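PDB 5VEO: ectonucleotide pyrophosphatase/phosphodiesterase family member 5 from Mus musculus, which probably hydrolyses phosphodiester or pyrophosphate bonds as a zinc ectoenzyme whose activity on nucleotides is restricted. Local coordinates for residues A[20-25]-A[223-228]; A[50-55]-A[334-339]; A[143-148]-A[172-177]. The protein carries 1 engineered substitution. All coordinates share one frame; numbering follows the deposited sequence. Where two conformers were deposited one is given.

Interaction 1: A[20-25]-A[223-228]; sequences SFDGFR and SDHGMT. With ZN (zinc ion), chain E; AMP (adenosine monophosphate), chain Q.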
loop_
_atom_site.group_PDB
_atom_site.type_symbol
_atom_site.label_atom_id
_atom_site.label_comp_id
_atom_site.label_asym_id
_atom_site.label_seq_id
_atom_site.Cartn_x
_atom_site.Cartn_y
_atom_site.Cartn_z
ATOM N N SER A 20 -5.609 -7.191 -2.051
ATOM C CA SER A 20 -4.689 -6.659 -1.044
ATOM C C SER A 20 -5.251 -6.962 0.339
ATOM O O SER A 20 -6.337 -6.482 0.696
ATOM C CB SER A 20 -4.462 -5.157 -1.185
ATOM O OG SER A 20 -3.653 -4.705 -0.127
ATOM N N PHE A 21 -4.533 -7.801 1.086
ATOM C CA PHE A 21 -4.750 -7.953 2.518
ATOM C C PHE A 21 -3.813 -6.969 3.176
ATOM O O PHE A 21 -2.596 -7.180 3.188
ATOM C CB PHE A 21 -4.478 -9.372 3.001
ATOM C CG PHE A 21 -5.469 -10.373 2.513
ATOM C CD1 PHE A 21 -6.757 -10.374 3.016
ATOM C CD2 PHE A 21 -5.111 -11.341 1.590
ATOM C CE1 PHE A 21 -7.669 -11.281 2.592
ATOM C CE2 PHE A 21 -6.045 -12.276 1.163
ATOM C CZ PHE A 21 -7.314 -12.244 1.666
ATOM N N ASP A 22 -4.367 -5.884 3.690
ATOM C CA ASP A 22 -3.535 -4.783 4.143
ATOM C C ASP A 22 -2.559 -5.254 5.232
ATOM O O ASP A 22 -2.954 -5.932 6.185
ATOM C CB ASP A 22 -4.430 -3.659 4.666
ATOM C CG ASP A 22 -3.693 -2.334 4.770
ATOM O OD1 ASP A 22 -2.614 -2.334 5.417
ATOM O OD2 ASP A 22 -4.156 -1.323 4.179
ATOM N N GLY A 23 -1.291 -4.876 5.102
ATOM C CA GLY A 23 -0.311 -5.118 6.161
ATOM C C GLY A 23 0.121 -6.559 6.313
ATOM O O GLY A 23 0.491 -6.988 7.416
ATOM N N PHE A 24 0.099 -7.322 5.227
ATOM C CA PHE A 24 0.444 -8.741 5.277
ATOM C C PHE A 24 1.934 -8.852 4.972
ATOM O O PHE A 24 2.370 -8.916 3.816
ATOM C CB PHE A 24 -0.414 -9.559 4.317
ATOM C CG PHE A 24 -0.454 -11.029 4.646
ATOM C CD1 PHE A 24 0.685 -11.827 4.533
ATOM C CD2 PHE A 24 -1.624 -11.615 5.108
ATOM C CE1 PHE A 24 0.635 -13.184 4.848
ATOM C CE2 PHE A 24 -1.676 -12.977 5.410
ATOM C CZ PHE A 24 -0.540 -13.759 5.277
ATOM N N ARG A 25 2.727 -8.824 6.038
ATOM C CA ARG A 25 4.171 -8.962 5.933
ATOM C C ARG A 25 4.518 -10.304 5.287
ATOM O O ARG A 25 3.878 -11.324 5.554
ATOM C CB ARG A 25 4.780 -8.857 7.339
ATOM C CG ARG A 25 6.262 -8.638 7.381
ATOM C CD ARG A 25 6.706 -8.306 8.788
ATOM N NE ARG A 25 7.014 -9.493 9.530
ATOM C CZ ARG A 25 7.397 -9.502 10.803
ATOM N NH1 ARG A 25 7.492 -8.366 11.502
ATOM N NH2 ARG A 25 7.706 -10.668 11.373
ATOM N N SER A 223 -0.047 -7.183 -0.919
ATOM C CA SER A 223 -0.298 -6.251 0.168
ATOM C C SER A 223 0.493 -4.980 -0.106
ATOM O O SER A 223 1.258 -4.886 -1.078
ATOM C CB SER A 223 0.076 -6.885 1.506
ATOM O OG SER A 223 -0.315 -6.095 2.602
ATOM N N ASP A 224 0.274 -3.994 0.751
ATOM C CA ASP A 224 0.934 -2.705 0.635
ATOM C C ASP A 224 2.262 -2.628 1.384
ATOM O O ASP A 224 3.129 -1.853 0.986
ATOM C CB ASP A 224 0.003 -1.578 1.099
ATOM C CG ASP A 224 -0.651 -1.803 2.462
ATOM O OD1 ASP A 224 -0.637 -2.919 3.048
ATOM O OD2 ASP A 224 -1.223 -0.789 2.965
ATOM N N HIS A 225 2.428 -3.398 2.453
ATOM C CA HIS A 225 3.610 -3.315 3.319
ATOM C C HIS A 225 3.490 -4.367 4.410
ATOM O O HIS A 225 2.457 -5.056 4.526
ATOM C CB HIS A 225 3.719 -1.930 3.982
ATOM C CG HIS A 225 2.485 -1.593 4.745
ATOM N ND1 HIS A 225 2.159 -2.200 5.944
ATOM C CD2 HIS A 225 1.409 -0.846 4.396
ATOM C CE1 HIS A 225 0.939 -1.827 6.300
ATOM N NE2 HIS A 225 0.471 -0.996 5.384
ATOM N N GLY A 226 4.517 -4.439 5.242
ATOM C CA GLY A 226 4.558 -5.302 6.398
ATOM C C GLY A 226 4.280 -4.556 7.688
ATOM O O GLY A 226 3.395 -3.689 7.763
ATOM N N MET A 227 5.027 -4.909 8.730
ATOM C CA MET A 227 4.760 -4.376 10.060
ATOM C C MET A 227 5.965 -4.666 10.944
ATOM O O MET A 227 6.603 -5.709 10.795
ATOM C CB MET A 227 3.493 -5.020 10.657
ATOM C CG MET A 227 2.939 -4.390 11.932
ATOM S SD MET A 227 2.105 -2.792 11.679
ATOM C CE MET A 227 0.683 -3.285 10.731
ATOM N N THR A 228 6.282 -3.750 11.845
ATOM C CA THR A 228 7.376 -3.967 12.785
ATOM C C THR A 228 6.917 -3.625 14.198
ATOM O O THR A 228 5.979 -2.849 14.410
ATOM C CB THR A 228 8.667 -3.197 12.396
ATOM O OG1 THR A 228 9.809 -3.769 13.063
ATOM C CG2 THR A 228 8.636 -1.793 12.818
HETATM ZN ZN ZN E . -1.529 -0.799 4.940
HETATM P P AMP Q . -2.309 1.959 6.617
HETATM O O1P AMP Q . -1.373 2.980 6.044
HETATM O O2P AMP Q . -2.173 1.857 8.140
HETATM O O3P AMP Q . -2.171 0.585 5.967
HETATM O "O5'" AMP Q . -3.812 2.428 6.324
HETATM C "C5'" AMP Q . -4.851 1.438 6.277
HETATM C "C4'" AMP Q . -6.169 1.920 6.817
HETATM O "O4'" AMP Q . -6.763 2.779 5.854
HETATM C "C3'" AMP Q . -7.181 0.793 7.033
HETATM O "O3'" AMP Q . -7.351 0.537 8.410
HETATM C "C2'" AMP Q . -8.488 1.315 6.427
HETATM O "O2'" AMP Q . -9.603 1.249 7.274
HETATM C "C1'" AMP Q . -8.154 2.745 6.054
HETATM N N9 AMP Q . -8.803 3.182 4.839
HETATM C C8 AMP Q . -8.625 2.706 3.594
HETATM N N7 AMP Q . -9.402 3.398 2.725
HETATM C C5 AMP Q . -10.066 4.328 3.461
HETATM C C6 AMP Q . -11.044 5.403 3.196
HETATM N N6 AMP Q . -11.476 5.621 1.941
HETATM N N1 AMP Q . -11.482 6.145 4.228
HETATM C C2 AMP Q . -11.065 5.953 5.493
HETATM N N3 AMP Q . -10.172 5.006 5.822
HETATM C C4 AMP Q . -9.672 4.179 4.849
#
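The hydroxyl of Ser223 reaches into the type II turn from Phe21 to Phe24 and ties its two ends together. Ser223 OG, anti to its own backbone N, donates to Phe21 O at 2.6 Å from above the carbonyl plane. Ser223 OG also accepts from Phe24 N at 2.9 Å, nearly straight (169°). Gly23 N donates to Asp224 OD1 at 2.9 Å, meeting it nearly along the C-O axis, so that carboxylate is fixed by a backbone N-H on one oxygen and by zinc on the other. Asp22 OD1, from a carboxylate turned 90° to that of Asp224, and His225 NE2 bind the same ion, and AMP O3P is its fourth ligand at 1.8 Å; Asp22 OD2 is hydrogen-bonded to Tyr172 OH. His225 ND1 donates to Gly226 O in the ring plane at 2.7 Å, which fixes the ring's rotation. Packing loosens beyond Gly226, where Met227 CB stays 4.8 Å from Gly23 O. There Arg25 runs along Gly226, bends at chi3 and gives NH1 to Met227 O at 2.9 Å, while NE pairs with Asp27. An alanine here would lose the bonds to Met227 O and Asp27 and would probably leave the backbone at Met227 less firmly held. The two loops leave the parallel neighbouring strands 16-21 and 218-222, with helices 58-67 and 177-183 touching the zinc ligands and helix 190-210 against Phe21 and Phe24.

Interaction 2: A[50-55]-A[334-339]; sequences VTNVFI and MHPIFL. With EDO (1,2-ethanediol), chain K.
His335 packs one ring face against the backbone of Val50 and Thr51, and almost every atom of its side chain has something to meet. His335 CB starts 3.3 Å from Val50 O, and that same oxygen comes closest at CG, 3.1 Å away, sitting over one ring face toward the rim. His335 CD2 turns its edge to Asn52 OD1 at 3.6 Å, the amide standing at 90° to the ring. CE1 lies beside Thr51 OG1, and NE2, with Thr51 CA over the same face, is hydrogen-bonded to Asn329 O, while ND1 pairs with Gln49. Asn52 OD1 is buried here with no hydrogen-bonding partner, and its ND2 makes a weak bond to Met334 O (3.0 Å, 124°) as well as one to Asp224 O. Val50 forks over the other end, CG1 against Pro336 CG at 3.9 Å and CG2 against Phe338 CB at 3.6 Å. Between the backbones, a water accepts from Val50 N and donates to Pro336 O, bridging the two segments where they part. The antiparallel strands 45-51 and 338-341 diverge here into loops, and strand 338-341 is the one reversed strand in an otherwise parallel sheet, as in the alkaline phosphatase superfamily.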
loop_
_atom_site.group_PDB
_atom_site.type_symbol
_atom_site.label_atom_id
_atom_site.label_comp_id
_atom_site.label_asym_id
_atom_site.label_seq_id
_atom_site.Cartn_x
_atom_site.Cartn_y
_atom_site.Cartn_z
ATOM N N VAL A 50 9.530 -8.539 -2.034
ATOM C CA VAL A 50 8.925 -7.462 -2.808
ATOM C C VAL A 50 9.366 -6.155 -2.200
ATOM O O VAL A 50 9.008 -5.843 -1.053
ATOM C CB VAL A 50 7.399 -7.546 -2.781
ATOM C CG1 VAL A 50 6.773 -6.347 -3.546
ATOM C CG2 VAL A 50 6.930 -8.892 -3.294
ATOM N N THR A 51 10.150 -5.398 -2.940
ATOM C CA THR A 51 10.491 -4.056 -2.498
ATOM C C THR A 51 9.353 -3.129 -2.886
ATOM O O THR A 51 9.121 -2.875 -4.081
ATOM C CB THR A 51 11.801 -3.585 -3.110
ATOM O OG1 THR A 51 12.847 -4.444 -2.682
ATOM C CG2 THR A 51 12.103 -2.188 -2.656
ATOM N N ASN A 52 8.638 -2.647 -1.880
ATOM C CA ASN A 52 7.530 -1.720 -2.066
ATOM C C ASN A 52 8.097 -0.301 -2.080
ATOM O O ASN A 52 9.291 -0.112 -2.341
ATOM C CB ASN A 52 6.451 -1.991 -1.002
ATOM C CG ASN A 52 6.976 -1.917 0.446
ATOM O OD1 ASN A 52 8.190 -1.988 0.710
ATOM N ND2 ASN A 52 6.040 -1.813 1.401
ATOM N N VAL A 53 7.258 0.719 -1.895
ATOM C CA VAL A 53 7.732 2.090 -2.039
ATOM C C VAL A 53 7.663 2.846 -0.719
ATOM O O VAL A 53 6.822 2.600 0.163
ATOM C CB VAL A 53 7.001 2.896 -3.140
ATOM C CG1 VAL A 53 7.165 2.233 -4.491
ATOM C CG2 VAL A 53 5.566 3.151 -2.819
ATOM N N PHE A 54 8.554 3.828 -0.623
ATOM C CA PHE A 54 8.601 4.759 0.493
ATOM C C PHE A 54 7.621 5.895 0.264
ATOM O O PHE A 54 7.542 6.405 -0.866
ATOM C CB PHE A 54 10.021 5.299 0.612
ATOM C CG PHE A 54 10.297 6.097 1.845
ATOM C CD1 PHE A 54 10.560 5.475 3.061
ATOM C CD2 PHE A 54 10.363 7.477 1.784
ATOM C CE1 PHE A 54 10.860 6.224 4.191
ATOM C CE2 PHE A 54 10.674 8.222 2.911
ATOM C CZ PHE A 54 10.912 7.597 4.110
ATOM N N ILE A 55 6.881 6.343 1.281
ATOM C CA ILE A 55 6.795 5.733 2.605
ATOM C C ILE A 55 5.906 4.497 2.565
ATOM O O ILE A 55 4.978 4.397 1.772
ATOM C CB ILE A 55 6.279 6.750 3.655
ATOM C CG1 ILE A 55 4.816 7.132 3.414
ATOM C CG2 ILE A 55 7.167 7.979 3.675
ATOM C CD1 ILE A 55 4.248 8.059 4.471
ATOM N N MET A 334 9.190 -4.362 6.251
ATOM C CA MET A 334 8.225 -3.539 5.523
ATOM C C MET A 334 7.721 -4.200 4.248
ATOM O O MET A 334 6.790 -3.665 3.623
ATOM C CB MET A 334 8.839 -2.187 5.195
ATOM C CG MET A 334 9.068 -1.313 6.401
ATOM S SD MET A 334 7.578 -0.968 7.348
ATOM C CE MET A 334 7.717 -2.131 8.662
ATOM N N HIS A 335 8.268 -5.384 3.879
ATOM C CA HIS A 335 7.940 -5.964 2.578
ATOM C C HIS A 335 6.677 -6.827 2.638
ATOM O O HIS A 335 6.489 -7.609 3.575
ATOM C CB HIS A 335 9.107 -6.789 2.057
ATOM C CG HIS A 335 10.307 -5.956 1.749
ATOM N ND1 HIS A 335 11.557 -6.485 1.529
ATOM C CD2 HIS A 335 10.444 -4.613 1.650
ATOM C CE1 HIS A 335 12.416 -5.505 1.305
ATOM N NE2 HIS A 335 11.758 -4.359 1.356
ATOM N N PRO A 336 5.815 -6.704 1.630
ATOM C CA PRO A 336 4.571 -7.469 1.582
ATOM C C PRO A 336 4.727 -8.829 0.921
ATOM O O PRO A 336 5.615 -9.048 0.102
ATOM C CB PRO A 336 3.688 -6.595 0.690
ATOM C CG PRO A 336 4.672 -6.021 -0.293
ATOM C CD PRO A 336 5.930 -5.760 0.514
ATOM N N ILE A 337 3.746 -9.692 1.190
ATOM C CA ILE A 337 3.606 -10.938 0.442
ATOM C C ILE A 337 3.295 -10.643 -1.019
ATOM O O ILE A 337 2.690 -9.607 -1.365
ATOM C CB ILE A 337 2.489 -11.843 0.989
ATOM C CG1 ILE A 337 1.167 -11.067 1.038
ATOM C CG2 ILE A 337 2.895 -12.524 2.247
ATOM C CD1 ILE A 337 -0.063 -11.914 0.997
ATOM N N PHE A 338 3.653 -11.594 -1.880
ATOM C CA PHE A 338 3.167 -11.617 -3.262
ATOM C C PHE A 338 3.066 -13.061 -3.733
ATOM O O PHE A 338 4.063 -13.798 -3.722
ATOM C CB PHE A 338 4.085 -10.824 -4.194
ATOM C CG PHE A 338 3.599 -10.763 -5.614
ATOM C CD1 PHE A 338 2.923 -9.646 -6.072
ATOM C CD2 PHE A 338 3.809 -11.824 -6.489
ATOM C CE1 PHE A 338 2.459 -9.589 -7.392
ATOM C CE2 PHE A 338 3.353 -11.773 -7.779
ATOM C CZ PHE A 338 2.673 -10.647 -8.235
ATOM N N LEU A 339 1.875 -13.453 -4.174
ATOM C CA LEU A 339 1.683 -14.767 -4.765
ATOM C C LEU A 339 0.563 -14.669 -5.789
ATOM O O LEU A 339 -0.222 -13.727 -5.770
ATOM C CB LEU A 339 1.406 -15.833 -3.698
ATOM C CG LEU A 339 0.191 -15.855 -2.792
ATOM C CD1 LEU A 339 0.082 -17.225 -2.089
ATOM C CD2 LEU A 339 0.255 -14.726 -1.753
HETATM C C1 EDO K . 10.334 -0.061 -5.386
HETATM O O1 EDO K . 9.177 -0.655 -6.032
HETATM C C2 EDO K . 11.594 -0.003 -6.271
HETATM O O2 EDO K . 12.708 0.594 -5.545
HETATM O O HOH W 1 8.279 -9.584 0.227
#

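Interaction 3: A[143-148]-A[172-177]; sequences YNESVS and YWEEPD. With ZN (zinc ion), chain F; ZN (zinc ion), chain D; AMP (adenosine monophosphate), chain Q; NAG (2-acetamido-2-deoxy-beta-D-glucopyranose), chain I.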
loop_
_atom_site.group_PDB
_atom_site.type_symbol
_atom_site.label_atom_id
_atom_site.label_comp_id
_atom_site.label_asym_id
_atom_site.label_seq_id
_atom_site.Cartn_x
_atom_site.Cartn_y
_atom_site.Cartn_z
ATOM N N TYR A 143 -16.376 3.446 0.036
ATOM C CA TYR A 143 -15.579 2.798 1.072
ATOM C C TYR A 143 -16.373 2.688 2.370
ATOM O O TYR A 143 -16.941 3.671 2.871
ATOM C CB TYR A 143 -14.267 3.533 1.353
ATOM C CG TYR A 143 -13.465 2.751 2.373
ATOM C CD1 TYR A 143 -13.438 3.118 3.705
ATOM C CD2 TYR A 143 -12.821 1.574 2.006
ATOM C CE1 TYR A 143 -12.733 2.382 4.643
ATOM C CE2 TYR A 143 -12.115 0.820 2.939
ATOM C CZ TYR A 143 -12.103 1.217 4.271
ATOM O OH TYR A 143 -11.396 0.471 5.196
ATOM N N ASN A 144 -16.373 1.485 2.933
ATOM C CA ASN A 144 -17.054 1.239 4.196
ATOM C C ASN A 144 -16.389 0.029 4.835
ATOM O O ASN A 144 -16.583 -1.103 4.385
ATOM C CB ASN A 144 -18.548 1.021 3.978
ATOM C CG ASN A 144 -19.307 0.934 5.279
ATOM O OD1 ASN A 144 -18.792 0.416 6.267
ATOM N ND2 ASN A 144 -20.538 1.441 5.293
ATOM N N GLU A 145 -15.607 0.280 5.881
ATOM C CA GLU A 145 -14.842 -0.773 6.537
ATOM C C GLU A 145 -15.730 -1.840 7.165
ATOM O O GLU A 145 -15.258 -2.962 7.411
ATOM C CB GLU A 145 -13.936 -0.124 7.587
ATOM C CG GLU A 145 -12.988 -1.068 8.244
ATOM C CD GLU A 145 -11.892 -0.337 8.981
ATOM O OE1 GLU A 145 -12.111 0.844 9.325
ATOM O OE2 GLU A 145 -10.805 -0.921 9.190
ATOM N N SER A 146 -17.004 -1.515 7.442
ATOM C CA SER A 146 -17.929 -2.453 8.073
ATOM C C SER A 146 -18.456 -3.518 7.128
ATOM O O SER A 146 -19.085 -4.474 7.595
ATOM C CB SER A 146 -19.117 -1.700 8.663
ATOM O OG SER A 146 -18.666 -0.784 9.642
ATOM N N VAL A 147 -18.261 -3.366 5.824
ATOM C CA VAL A 147 -18.758 -4.362 4.886
ATOM C C VAL A 147 -17.895 -5.607 5.012
ATOM O O VAL A 147 -16.658 -5.535 4.974
ATOM C CB VAL A 147 -18.755 -3.811 3.454
ATOM C CG1 VAL A 147 -19.141 -4.885 2.469
ATOM C CG2 VAL A 147 -19.713 -2.635 3.334
ATOM N N SER A 148 -18.547 -6.750 5.187
ATOM C CA SER A 148 -17.853 -7.998 5.436
ATOM C C SER A 148 -16.998 -8.392 4.233
ATOM O O SER A 148 -17.254 -8.004 3.083
ATOM C CB SER A 148 -18.857 -9.107 5.731
ATOM O OG SER A 148 -19.549 -9.444 4.545
ATOM N N TYR A 172 -10.019 -5.448 -1.454
ATOM C CA TYR A 172 -9.223 -4.944 -0.346
ATOM C C TYR A 172 -9.835 -5.401 0.972
ATOM O O TYR A 172 -11.068 -5.397 1.142
ATOM C CB TYR A 172 -9.149 -3.419 -0.423
ATOM C CG TYR A 172 -8.500 -2.738 0.749
ATOM C CD1 TYR A 172 -7.119 -2.718 0.895
ATOM C CD2 TYR A 172 -9.265 -2.132 1.717
ATOM C CE1 TYR A 172 -6.523 -2.088 1.970
ATOM C CE2 TYR A 172 -8.687 -1.508 2.795
ATOM C CZ TYR A 172 -7.315 -1.498 2.927
ATOM O OH TYR A 172 -6.767 -0.875 4.010
ATOM N N TRP A 173 -8.959 -5.758 1.915
ATOM C CA TRP A 173 -9.348 -6.115 3.277
ATOM C C TRP A 173 -8.354 -5.492 4.252
ATOM O O TRP A 173 -7.157 -5.427 3.955
ATOM C CB TRP A 173 -9.398 -7.638 3.437
ATOM C CG TRP A 173 -9.942 -8.147 4.738
ATOM C CD1 TRP A 173 -9.290 -8.933 5.652
ATOM C CD2 TRP A 173 -11.252 -7.924 5.267
ATOM N NE1 TRP A 173 -10.123 -9.220 6.703
ATOM C CE2 TRP A 173 -11.330 -8.608 6.496
ATOM C CE3 TRP A 173 -12.367 -7.211 4.818
ATOM C CZ2 TRP A 173 -12.473 -8.591 7.287
ATOM C CZ3 TRP A 173 -13.510 -7.205 5.591
ATOM C CH2 TRP A 173 -13.554 -7.885 6.820
ATOM N N GLU A 174 -8.852 -5.044 5.423
ATOM C CA GLU A 174 -8.070 -4.225 6.354
ATOM C C GLU A 174 -7.190 -5.032 7.306
ATOM O O GLU A 174 -6.373 -4.433 8.035
ATOM C CB GLU A 174 -9.004 -3.338 7.171
ATOM C CG GLU A 174 -9.765 -2.304 6.347
ATOM C CD GLU A 174 -10.992 -2.835 5.607
ATOM O OE1 GLU A 174 -11.547 -2.060 4.783
ATOM O OE2 GLU A 174 -11.429 -3.985 5.882
ATOM N N GLU A 175 -7.354 -6.351 7.336
ATOM C CA GLU A 175 -6.482 -7.226 8.118
ATOM C C GLU A 175 -5.456 -7.900 7.212
ATOM O O GLU A 175 -5.760 -8.214 6.042
ATOM C CB GLU A 175 -7.299 -8.282 8.860
ATOM C CG GLU A 175 -8.150 -7.737 9.986
ATOM C CD GLU A 175 -7.368 -7.356 11.250
ATOM O OE1 GLU A 175 -6.150 -7.082 11.183
ATOM O OE2 GLU A 175 -8.011 -7.311 12.321
ATOM N N PRO A 176 -4.256 -8.186 7.764
ATOM C CA PRO A 176 -3.875 -8.147 9.179
ATOM C C PRO A 176 -3.266 -6.821 9.699
ATOM O O PRO A 176 -2.751 -6.779 10.812
ATOM C CB PRO A 176 -2.847 -9.275 9.260
ATOM C CG PRO A 176 -2.163 -9.216 7.951
ATOM C CD PRO A 176 -3.248 -8.894 6.958
ATOM N N ASP A 177 -3.387 -5.746 8.916
ATOM C CA ASP A 177 -2.882 -4.436 9.342
ATOM C C ASP A 177 -3.494 -3.986 10.668
ATOM O O ASP A 177 -2.780 -3.553 11.585
ATOM C CB ASP A 177 -3.157 -3.403 8.252
ATOM C CG ASP A 177 -2.636 -2.030 8.603
ATOM O OD1 ASP A 177 -1.413 -1.803 8.470
ATOM O OD2 ASP A 177 -3.449 -1.149 8.988
HETATM ZN ZN ZN F . -8.948 -0.126 9.725
HETATM ZN ZN ZN D . -1.372 0.266 8.943
HETATM P P AMP Q . -2.309 1.959 6.617
HETATM O O1P AMP Q . -1.373 2.980 6.044
HETATM O O2P AMP Q . -2.173 1.857 8.140
HETATM O O3P AMP Q . -2.171 0.585 5.967
HETATM O "O5'" AMP Q . -3.812 2.428 6.324
HETATM C "C5'" AMP Q . -4.851 1.438 6.277
HETATM C "C4'" AMP Q . -6.169 1.920 6.817
HETATM O "O4'" AMP Q . -6.763 2.779 5.854
HETATM C "C3'" AMP Q . -7.181 0.793 7.033
HETATM O "O3'" AMP Q . -7.351 0.537 8.410
HETATM C "C2'" AMP Q . -8.488 1.315 6.427
HETATM O "O2'" AMP Q . -9.603 1.249 7.274
HETATM C "C1'" AMP Q . -8.154 2.745 6.054
HETATM N N9 AMP Q . -8.803 3.182 4.839
HETATM C C8 AMP Q . -8.625 2.706 3.594
HETATM N N7 AMP Q . -9.402 3.398 2.725
HETATM C C5 AMP Q . -10.066 4.328 3.461
HETATM C C6 AMP Q . -11.044 5.403 3.196
HETATM N N6 AMP Q . -11.476 5.621 1.941
HETATM N N1 AMP Q . -11.482 6.145 4.228
HETATM C C2 AMP Q . -11.065 5.953 5.493
HETATM N N3 AMP Q . -10.172 5.006 5.822
HETATM C C4 AMP Q . -9.672 4.179 4.849
HETATM C C1 NAG I . -21.316 1.408 6.500
HETATM C C2 NAG I . -22.193 2.647 6.628
HETATM C C3 NAG I . -22.845 2.659 7.989
HETATM C C4 NAG I . -23.678 1.401 8.178
HETATM C C5 NAG I . -22.915 0.109 7.858
HETATM C C6 NAG I . -23.895 -1.037 7.691
HETATM C C7 NAG I . -21.863 4.891 5.676
HETATM C C8 NAG I . -20.943 6.074 5.585
HETATM N N2 NAG I . -21.431 3.868 6.423
HETATM O O3 NAG I . -23.698 3.794 8.087
HETATM O O4 NAG I . -24.115 1.333 9.529
HETATM O O5 NAG I . -22.141 0.206 6.641
HETATM O O6 NAG I . -23.431 -2.079 6.843
HETATM O O7 NAG I . -22.947 4.865 5.100
HETATM O O HOH W 2 -8.958 1.944 10.858
HETATM O O HOH W 3 -10.642 1.026 11.117
HETATM O O HOH W 4 -10.339 -1.147 11.359
#
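A type I turn from Asn144 to Val147, closed by Val147 N to Asn144 O, faces the end of strand 168-173 across a gap wide enough (7.6 Å between the CA atoms of Glu145 and Glu174) that side chains do most of the touching. Tyr143 and Glu174 meet tip to tip. Tyr143 OH donates to Glu174 OE1 at 2.6 Å, arriving from above the carboxylate plane, and accepts from AMP O2' at 2.9 Å, so one hydroxyl joins protein and ribose. The Tyr143 ring lies against the adenine, with AMP C5 3.5 Å above one face. Glu174, bent at chi2 (80°), brings CG to 3.3 Å from Glu145 OE2. Glu145 OE2, at the end of an extended chain, binds a zinc ion at 2.1 Å, and AMP O3' and Asp178 bind the same ion. The two carboxylates are like charges, but Glu174 OE1 also has a salt bridge to Arg152, which would probably ease their repulsion. At the Val147 end of the turn, Trp173 turns the CZ3 edge of its indole to Val147 O, 3.6 Å away and in the ring plane. Asn144 carries an N-linked sugar on the outer side of the turn. Ser148 caps helix 149-160 through Asp151 N, while Pro176 is the N-cap of helix 177-183, whose Asp177 holds a second zinc with both carboxylate oxygens; helix 190-210 touches Trp173, Glu175 and Pro176.

From the N terminus, 20-25 comes first and pairs with 223-228 some 200 residues later; 50-55 follows and is met only near the end, by 334-339. Interactions 1 and 2 therefore cross, whereas interaction 3, closing the short loop from 143-148 to 172-177, nests inside both. All three reach the same mixed sheet. Interaction 1 is linked to interaction 2 by a probable hydrogen bond from Gly226 N to Met334 O, and to interaction 3 through Asp22 N and Trp173 O, where the adjoining strands 16-21 and 168-173 end. Interaction 1 meets AMP at its phosphate, interaction 3 at its adenine and ribose and, through the Asp177 zinc, at its phosphate too; interaction 2, at the antiparallel pair 45-51 and 338-341, touches interaction 1 but not interaction 3.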